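Local coordinates for DUF4621 domain-containing protein (Parabacteroides distasonis, PDB 4H3W) that is of unknown function but is probably secreted, and folds into two beta-barrel domains joined end to end, at residues A[247-252]-A[275-280]; A[114-119]-A[140-145]; A[80-85]-A[90-95]. One frame throughout, in Å; residues are numbered along the deposited sequence.

Interaction 1 (A[247-252]-A[275-280]); sequences MSIEMV and GEVIFE
M251, a selenomethionine, lies across one face of the F279 ring. M251 CB sits 3.9 Å from the F279 ring centroid and 20° off the ring normal, a CH-pi contact displaced toward the rim. M251 SE follows over the face at 4.3 Å from the centroid of the F279 ring. This is a Met-aromatic contact. M251 CG is anti to the backbone N (chi1 173°), which sends the chain out over the ring, and a bend at chi3 (-71°) turns the terminal methyl down, so that M251 CE meets F279 CD2 at 3.7 Å. The edge of the ring is used too. I249 O lies near the ring plane, 3.7 Å from F279 CE1, and I249 CG2 touches F279 CZ at 4.0 Å. The other branch of I249, ending in CD1, points toward V277, with I249 CD1 and V277 CG1 4.5 Å apart in a looser contact.

All four side chains are buried, and the contact is wholly nonpolar apart from the carbonyl at the ring edge. Beyond them, I249 and M251 pack on L299 and L297 of strand 294-302. M251 also touches I235 of strand 233-240. Q268 packs on V277 and F279, and its OE1 accepts a hydrogen bond from I278 N.

The two strands belong to different sheets. Their segment axes pass 9.2 Å apart and run in roughly the same direction. Such a distance, with a moderate crossing, is characteristic of aligned face-to-face packing of two sheets, here in one of the protein's two beta-barrel domains.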
loop_
_atom_site.group_PDB
_atom_site.type_symbol
_atom_site.label_atom_id
_atom_site.label_comp_id
_atom_site.label_asym_id
_atom_site.label_seq_id
_atom_site.Cartn_x
_atom_site.Cartn_y
_atom_site.Cartn_z
HETATM N N MSE A 247 9.173 -9.282 5.217
HETATM C CA MSE A 247 8.059 -10.204 5.468
HETATM C C MSE A 247 8.315 -10.968 6.735
HETATM O O MSE A 247 9.440 -11.393 7.010
HETATM C CB MSE A 247 7.898 -11.195 4.319
HETATM C CG MSE A 247 7.775 -10.458 2.991
HETATM SE SE MSE A 247 7.560 -11.802 1.562
HETATM C CE MSE A 247 6.947 -10.581 0.108
ATOM N N SER A 248 7.272 -11.107 7.538
ATOM C CA SER A 248 7.221 -12.050 8.627
ATOM C C SER A 248 6.201 -13.089 8.190
ATOM O O SER A 248 4.997 -12.775 8.018
ATOM C CB SER A 248 6.813 -11.378 9.936
ATOM O OG SER A 248 6.760 -12.342 10.962
ATOM N N ILE A 249 6.673 -14.316 7.984
ATOM C CA ILE A 249 5.843 -15.332 7.385
ATOM C C ILE A 249 5.280 -16.234 8.470
ATOM O O ILE A 249 6.010 -16.905 9.206
ATOM C CB ILE A 249 6.607 -16.159 6.344
ATOM C CG1 ILE A 249 7.113 -15.255 5.230
ATOM C CG2 ILE A 249 5.726 -17.280 5.798
ATOM C CD1 ILE A 249 8.177 -15.893 4.377
ATOM N N GLU A 250 3.957 -16.292 8.489
ATOM C CA GLU A 250 3.207 -17.162 9.376
ATOM C C GLU A 250 2.545 -18.242 8.531
ATOM O O GLU A 250 1.762 -17.933 7.643
ATOM C CB GLU A 250 2.178 -16.335 10.136
ATOM C CG GLU A 250 1.277 -17.082 11.115
ATOM C CD GLU A 250 0.023 -16.267 11.539
ATOM O OE1 GLU A 250 -0.393 -15.318 10.808
ATOM O OE2 GLU A 250 -0.547 -16.577 12.614
HETATM N N MSE A 251 2.828 -19.498 8.845
HETATM C CA MSE A 251 2.339 -20.622 8.057
HETATM C C MSE A 251 1.095 -21.223 8.667
HETATM O O MSE A 251 1.059 -21.549 9.868
HETATM C CB MSE A 251 3.454 -21.678 7.979
HETATM C CG MSE A 251 2.926 -22.937 7.304
HETATM SE SE MSE A 251 4.385 -24.170 6.830
HETATM C CE MSE A 251 5.181 -23.154 5.369
ATOM N N VAL A 252 0.062 -21.403 7.842
ATOM C CA VAL A 252 -1.124 -22.115 8.257
ATOM C C VAL A 252 -1.329 -23.317 7.368
ATOM O O VAL A 252 -1.295 -23.234 6.146
ATOM C CB VAL A 252 -2.392 -21.234 8.236
ATOM C CG1 VAL A 252 -3.583 -21.985 8.848
ATOM C CG2 VAL A 252 -2.140 -19.914 8.968
ATOM N N GLY A 275 16.312 -15.333 2.247
ATOM C CA GLY A 275 16.178 -15.782 3.637
ATOM C C GLY A 275 15.802 -17.249 3.718
ATOM O O GLY A 275 15.134 -17.755 2.852
ATOM N N GLU A 276 16.315 -17.938 4.717
ATOM C CA GLU A 276 15.946 -19.327 4.988
ATOM C C GLU A 276 14.865 -19.332 6.017
ATOM O O GLU A 276 14.985 -18.615 6.999
ATOM C CB GLU A 276 17.123 -20.111 5.578
ATOM C CG GLU A 276 18.299 -20.359 4.640
ATOM C CD GLU A 276 18.096 -21.559 3.723
ATOM O OE1 GLU A 276 17.469 -22.561 4.145
ATOM O OE2 GLU A 276 18.580 -21.502 2.576
ATOM N N VAL A 277 13.823 -20.143 5.812
ATOM C CA VAL A 277 12.779 -20.346 6.828
ATOM C C VAL A 277 12.661 -21.816 7.236
ATOM O O VAL A 277 12.932 -22.716 6.415
ATOM C CB VAL A 277 11.428 -19.839 6.326
ATOM C CG1 VAL A 277 11.553 -18.362 5.949
ATOM C CG2 VAL A 277 10.911 -20.663 5.158
ATOM N N ILE A 278 12.265 -22.041 8.491
ATOM C CA ILE A 278 12.091 -23.370 9.073
ATOM C C ILE A 278 10.818 -23.371 9.916
ATOM O O ILE A 278 10.655 -22.551 10.797
ATOM C CB ILE A 278 13.313 -23.800 9.932
ATOM C CG1 ILE A 278 14.607 -23.804 9.100
ATOM C CG2 ILE A 278 13.110 -25.185 10.538
ATOM C CD1 ILE A 278 15.868 -23.701 9.937
ATOM N N PHE A 279 9.877 -24.257 9.591
ATOM C CA PHE A 279 8.702 -24.476 10.397
ATOM C C PHE A 279 8.719 -25.904 10.959
ATOM O O PHE A 279 8.578 -26.901 10.196
ATOM C CB PHE A 279 7.470 -24.245 9.542
ATOM C CG PHE A 279 7.399 -22.838 8.953
ATOM C CD1 PHE A 279 6.850 -21.793 9.687
ATOM C CD2 PHE A 279 7.948 -22.573 7.712
ATOM C CE1 PHE A 279 6.810 -20.513 9.178
ATOM C CE2 PHE A 279 7.870 -21.299 7.169
ATOM C CZ PHE A 279 7.305 -20.265 7.915
ATOM N N GLU A 280 8.942 -26.044 12.257
ATOM C CA GLU A 280 9.032 -27.367 12.859
ATOM C C GLU A 280 7.663 -27.989 13.143
ATOM O O GLU A 280 6.792 -27.346 13.717
ATOM C CB GLU A 280 9.814 -27.319 14.185
ATOM C CG GLU A 280 11.247 -26.813 14.066
ATOM C CD GLU A 280 12.267 -27.862 13.640
ATOM O OE1 GLU A 280 11.894 -29.022 13.321
ATOM O OE2 GLU A 280 13.466 -27.510 13.626
#

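Interaction 2 (A[114-119]-A[140-145]); sequences LSIEAE and IWIGPL
I142 overlaps L114 through methyl groups: I142 CD1 meets L114 CD2 at 3.7 Å. The two side chains cross at a slant. I142 has a second branch in use, its CG2: I142 CG2 comes within 4.4 Å of I116 CD1. The two branches thus go to different residues of strand 109-117. They can do so because CG2 is anti to the backbone N of I142 while CG1 stands beside that N (chi1 -64°).

On the other side, L114 and I116 are two residues apart and point the same way. Their ends also pack on each other, with L114 CD2 4.2 Å from I116 CD1. L114 has CG anti to its own N (chi1 -170°), and this carries CD2 out toward I142. I116 reaches with CD1. The contact is purely apolar and small. The CA atoms of L114 and I142 are 9.2 Å apart, so the backbones do not meet and the segments touch through side-chain ends.

The flanking W141 serves other partners. Its ring stacks on H98 and meets F152 edge to face.

The residues joined here come from two sheets that face each other in a beta-barrel domain. The 114-117 part of strand 109-117 is bonded through its backbone to strand 126-134 at S129 and T127, and to strand 172-177 at S174. Strand 141-142 lies at the border of the other sheet. L114 also packs on F131 and L175, I142 on S129, and I116 on L173 of strand 172-177 and on I163 of helix 161-164.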
loop_
_atom_site.group_PDB
_atom_site.type_symbol
_atom_site.label_atom_id
_atom_site.label_comp_id
_atom_site.label_asym_id
_atom_site.label_seq_id
_atom_site.Cartn_x
_atom_site.Cartn_y
_atom_site.Cartn_z
ATOM N N LEU A 114 -4.263 25.542 0.788
ATOM C CA LEU A 114 -4.975 24.337 0.411
ATOM C C LEU A 114 -5.134 23.405 1.613
ATOM O O LEU A 114 -4.149 22.944 2.167
ATOM C CB LEU A 114 -4.252 23.582 -0.706
ATOM C CG LEU A 114 -5.056 22.432 -1.315
ATOM C CD1 LEU A 114 -6.247 22.981 -2.086
ATOM C CD2 LEU A 114 -4.175 21.587 -2.203
ATOM N N SER A 115 -6.387 23.147 1.987
ATOM C CA SER A 115 -6.735 22.143 2.959
ATOM C C SER A 115 -6.962 20.824 2.260
ATOM O O SER A 115 -7.684 20.735 1.256
ATOM C CB SER A 115 -7.995 22.539 3.744
ATOM O OG SER A 115 -8.444 21.459 4.542
ATOM N N ILE A 116 -6.312 19.802 2.800
ATOM C CA ILE A 116 -6.395 18.436 2.319
ATOM C C ILE A 116 -6.875 17.554 3.463
ATOM O O ILE A 116 -6.171 17.389 4.448
ATOM C CB ILE A 116 -5.035 17.931 1.856
ATOM C CG1 ILE A 116 -4.450 18.906 0.824
ATOM C CG2 ILE A 116 -5.137 16.520 1.271
ATOM C CD1 ILE A 116 -2.946 19.073 0.945
ATOM N N GLU A 117 -8.069 16.996 3.318
ATOM C CA GLU A 117 -8.676 16.193 4.369
ATOM C C GLU A 117 -8.937 14.804 3.840
ATOM O O GLU A 117 -9.602 14.638 2.822
ATOM C CB GLU A 117 -9.977 16.773 4.853
ATOM C CG GLU A 117 -10.433 16.104 6.142
ATOM C CD GLU A 117 -11.648 16.767 6.755
ATOM O OE1 GLU A 117 -12.543 17.183 5.982
ATOM O OE2 GLU A 117 -11.698 16.858 8.008
ATOM N N ALA A 118 -8.444 13.808 4.554
ATOM C CA ALA A 118 -8.726 12.450 4.192
ATOM C C ALA A 118 -9.677 11.886 5.204
ATOM O O ALA A 118 -9.608 12.240 6.371
ATOM C CB ALA A 118 -7.455 11.647 4.154
ATOM N N GLU A 119 -10.591 11.031 4.763
ATOM C CA GLU A 119 -11.459 10.374 5.742
ATOM C C GLU A 119 -11.872 8.992 5.291
ATOM O O GLU A 119 -11.941 8.677 4.096
ATOM C CB GLU A 119 -12.719 11.216 6.076
ATOM C CG GLU A 119 -13.764 11.221 4.974
ATOM C CD GLU A 119 -15.059 11.917 5.372
ATOM O OE1 GLU A 119 -15.006 12.994 6.005
ATOM O OE2 GLU A 119 -16.136 11.384 5.039
ATOM N N ILE A 140 1.538 24.560 -8.282
ATOM C CA ILE A 140 2.017 24.218 -6.973
ATOM C C ILE A 140 2.221 22.724 -6.857
ATOM O O ILE A 140 1.424 21.954 -7.395
ATOM C CB ILE A 140 0.998 24.705 -5.910
ATOM C CG1 ILE A 140 0.679 26.184 -6.122
ATOM C CG2 ILE A 140 1.521 24.486 -4.516
ATOM C CD1 ILE A 140 1.850 27.140 -5.978
ATOM N N TRP A 141 3.276 22.313 -6.139
ATOM C CA TRP A 141 3.515 20.900 -5.817
ATOM C C TRP A 141 3.621 20.768 -4.290
ATOM O O TRP A 141 4.508 21.362 -3.688
ATOM C CB TRP A 141 4.778 20.377 -6.515
ATOM C CG TRP A 141 5.175 18.938 -6.259
ATOM C CD1 TRP A 141 5.398 18.322 -5.034
ATOM C CD2 TRP A 141 5.448 17.947 -7.248
ATOM N NE1 TRP A 141 5.780 17.017 -5.222
ATOM C CE2 TRP A 141 5.832 16.759 -6.566
ATOM C CE3 TRP A 141 5.394 17.937 -8.650
ATOM C CZ2 TRP A 141 6.170 15.575 -7.247
ATOM C CZ3 TRP A 141 5.734 16.755 -9.329
ATOM C CH2 TRP A 141 6.113 15.589 -8.619
ATOM N N ILE A 142 2.686 20.049 -3.679
ATOM C CA ILE A 142 2.669 19.854 -2.226
ATOM C C ILE A 142 3.007 18.400 -1.868
ATOM O O ILE A 142 2.305 17.468 -2.261
ATOM C CB ILE A 142 1.299 20.202 -1.645
ATOM C CG1 ILE A 142 0.997 21.675 -1.850
ATOM C CG2 ILE A 142 1.233 19.843 -0.152
ATOM C CD1 ILE A 142 -0.484 22.032 -1.859
ATOM N N GLY A 143 4.076 18.213 -1.121
ATOM C CA GLY A 143 4.474 16.886 -0.669
ATOM C C GLY A 143 5.719 16.950 0.184
ATOM O O GLY A 143 6.267 18.016 0.418
ATOM N N PRO A 144 6.223 15.792 0.582
ATOM C CA PRO A 144 7.376 15.732 1.487
ATOM C C PRO A 144 8.727 15.880 0.748
ATOM O O PRO A 144 9.693 16.298 1.365
ATOM C CB PRO A 144 7.240 14.346 2.139
ATOM C CG PRO A 144 6.519 13.549 1.136
ATOM C CD PRO A 144 5.587 14.483 0.424
ATOM N N LEU A 145 8.773 15.663 -0.571
ATOM C CA LEU A 145 10.059 15.676 -1.288
ATOM C C LEU A 145 10.047 16.652 -2.456
ATOM O O LEU A 145 9.130 16.642 -3.260
ATOM C CB LEU A 145 10.407 14.265 -1.768
ATOM C CG LEU A 145 10.576 13.230 -0.598
ATOM C CD1 LEU A 145 10.835 11.852 -1.174
ATOM C CD2 LEU A 145 11.681 13.621 0.336
#

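Interaction 3 (A[80-85]-A[90-95]); sequences GDIDGL and FVLALT
F90 presses the edge of its ring against the short 3-10 segment 82-84. I82 O lies near the ring plane, 3.5 Å from F90 CZ, and D83 O is 3.8 Å from F90 CE1. The ring thus meets two successive carbonyls of the turn. F90 CG stands between the backbone N and the carbonyl carbon (chi1 59°), the crowded position, and this aims the ring at the turn. L85 adds its CB: L85 CB is 4.1 Å from F90 CZ and oblique to the ring. A serine in place of F90 would probably leave a gap beside L85 CB and the carbonyls of I82 and D83, which would lose their ring contact.

L92, the centre of an inverse gamma turn, completes the contact. L92 CD2 touches I82 CG2 at 3.7 Å, the two side chains crossing at about a right angle. The other methyl, L92 CD1, lies 4.4 Å from L85 CD1. M50 of strand 47-55 packs on I82, L85 and L92 alike. F86 meets the F90 ring edge to face.

The loop lies at the middle of the chain. V91 bonds through its backbone to S208, at the start of strand 208-215. The D83 carboxylate, through OD2, is hydrogen-bonded to Q169 NE2. Within the turn, I82 O has a second role: it accepts the backbone hydrogen bond of L85 N at 3.1 Å.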
loop_
_atom_site.group_PDB
_atom_site.type_symbol
_atom_site.label_atom_id
_atom_site.label_comp_id
_atom_site.label_asym_id
_atom_site.label_seq_id
_atom_site.Cartn_x
_atom_site.Cartn_y
_atom_site.Cartn_z
ATOM N N GLY A 80 -12.591 5.248 -2.697
ATOM C CA GLY A 80 -13.023 4.017 -2.031
ATOM C C GLY A 80 -12.405 2.747 -2.573
ATOM O O GLY A 80 -12.438 1.707 -1.903
ATOM N N ASP A 81 -11.788 2.830 -3.748
ATOM C CA ASP A 81 -11.088 1.673 -4.322
ATOM C C ASP A 81 -9.758 1.329 -3.634
ATOM O O ASP A 81 -9.295 0.197 -3.765
ATOM C CB ASP A 81 -10.876 1.858 -5.849
ATOM C CG ASP A 81 -10.137 3.171 -6.243
ATOM O OD1 ASP A 81 -10.100 4.172 -5.477
ATOM O OD2 ASP A 81 -9.632 3.200 -7.392
ATOM N N ILE A 82 -9.162 2.279 -2.905
ATOM C CA ILE A 82 -7.860 2.058 -2.264
ATOM C C ILE A 82 -7.920 0.910 -1.274
ATOM O O ILE A 82 -6.946 0.145 -1.156
ATOM C CB ILE A 82 -7.306 3.325 -1.535
ATOM C CG1 ILE A 82 -7.159 4.479 -2.519
ATOM C CG2 ILE A 82 -5.961 3.020 -0.859
ATOM C CD1 ILE A 82 -6.760 5.783 -1.878
ATOM N N ASP A 83 -9.057 0.754 -0.589
ATOM C CA ASP A 83 -9.259 -0.381 0.319
ATOM C C ASP A 83 -8.993 -1.743 -0.328
ATOM O O ASP A 83 -8.660 -2.687 0.375
ATOM C CB ASP A 83 -10.691 -0.394 0.844
ATOM C CG ASP A 83 -10.919 0.572 2.000
ATOM O OD1 ASP A 83 -9.953 1.064 2.624
ATOM O OD2 ASP A 83 -12.099 0.795 2.303
ATOM N N GLY A 84 -9.184 -1.849 -1.651
ATOM C CA GLY A 84 -8.987 -3.111 -2.364
ATOM C C GLY A 84 -7.529 -3.551 -2.531
ATOM O O GLY A 84 -7.282 -4.675 -2.927
ATOM N N LEU A 85 -6.548 -2.712 -2.205
ATOM C CA LEU A 85 -5.162 -3.150 -2.331
ATOM C C LEU A 85 -4.802 -4.378 -1.469
ATOM O O LEU A 85 -3.983 -5.197 -1.853
ATOM C CB LEU A 85 -4.199 -2.043 -1.938
ATOM C CG LEU A 85 -4.098 -0.850 -2.835
ATOM C CD1 LEU A 85 -3.272 0.183 -2.103
ATOM C CD2 LEU A 85 -3.509 -1.228 -4.198
ATOM N N PHE A 90 -4.797 -2.061 6.690
ATOM C CA PHE A 90 -3.394 -1.839 6.406
ATOM C C PHE A 90 -3.068 -0.364 6.671
ATOM O O PHE A 90 -3.958 0.453 6.772
ATOM C CB PHE A 90 -3.024 -2.299 4.990
ATOM C CG PHE A 90 -3.769 -1.627 3.872
ATOM C CD1 PHE A 90 -5.038 -2.060 3.511
ATOM C CD2 PHE A 90 -3.185 -0.611 3.132
ATOM C CE1 PHE A 90 -5.718 -1.480 2.438
ATOM C CE2 PHE A 90 -3.857 -0.033 2.060
ATOM C CZ PHE A 90 -5.117 -0.467 1.718
ATOM N N VAL A 91 -1.780 -0.085 6.812
ATOM C CA VAL A 91 -1.260 1.231 7.022
ATOM C C VAL A 91 -0.503 1.610 5.755
ATOM O O VAL A 91 0.599 1.109 5.504
ATOM C CB VAL A 91 -0.322 1.287 8.226
ATOM C CG1 VAL A 91 0.233 2.703 8.399
ATOM C CG2 VAL A 91 -1.053 0.862 9.507
ATOM N N LEU A 92 -1.086 2.531 5.011
ATOM C CA LEU A 92 -0.586 2.927 3.697
ATOM C C LEU A 92 0.406 4.091 3.792
ATOM O O LEU A 92 0.115 5.184 3.364
ATOM C CB LEU A 92 -1.769 3.268 2.804
ATOM C CG LEU A 92 -1.422 3.610 1.350
ATOM C CD1 LEU A 92 -0.773 2.411 0.715
ATOM C CD2 LEU A 92 -2.655 4.064 0.570
ATOM N N ALA A 93 1.541 3.841 4.448
ATOM C CA ALA A 93 2.614 4.821 4.658
ATOM C C ALA A 93 3.539 4.783 3.448
ATOM O O ALA A 93 4.168 3.747 3.167
ATOM C CB ALA A 93 3.383 4.492 5.913
ATOM N N LEU A 94 3.557 5.893 2.710
ATOM C CA LEU A 94 4.241 6.029 1.462
ATOM C C LEU A 94 5.269 7.118 1.568
ATOM O O LEU A 94 5.151 8.060 2.377
ATOM C CB LEU A 94 3.256 6.375 0.298
ATOM C CG LEU A 94 2.064 5.433 0.147
ATOM C CD1 LEU A 94 1.090 5.894 -0.929
ATOM C CD2 LEU A 94 2.596 4.041 -0.158
ATOM N N THR A 95 6.310 6.992 0.770
ATOM C CA THR A 95 7.450 7.884 0.813
ATOM C C THR A 95 7.155 9.258 0.247
ATOM O O THR A 95 7.704 10.271 0.695
ATOM C CB THR A 95 8.612 7.246 0.012
ATOM O OG1 THR A 95 8.974 6.006 0.648
ATOM C CG2 THR A 95 9.821 8.163 -0.053
#

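How the interactions relate
Along the chain the order is interaction 3, interaction 2, interaction 1. Interactions 1 and 2 lie on opposite sides of the chain's centre, their own centres 39 Å apart. Each joins two facing sheets, but no sheet is common to both. They therefore belong to the cores of the two different barrel domains. Interaction 3 joins two parts of a loop near the chain's centre. Its centre is 16 Å from that of interaction 2, and the two touch in plain packing, P144 CG to T95 O at 3.5 Å. Interaction 1 stays about 12 Å from interaction 3 at the nearest atoms. Interaction 3 probably lies near the junction of the two domains.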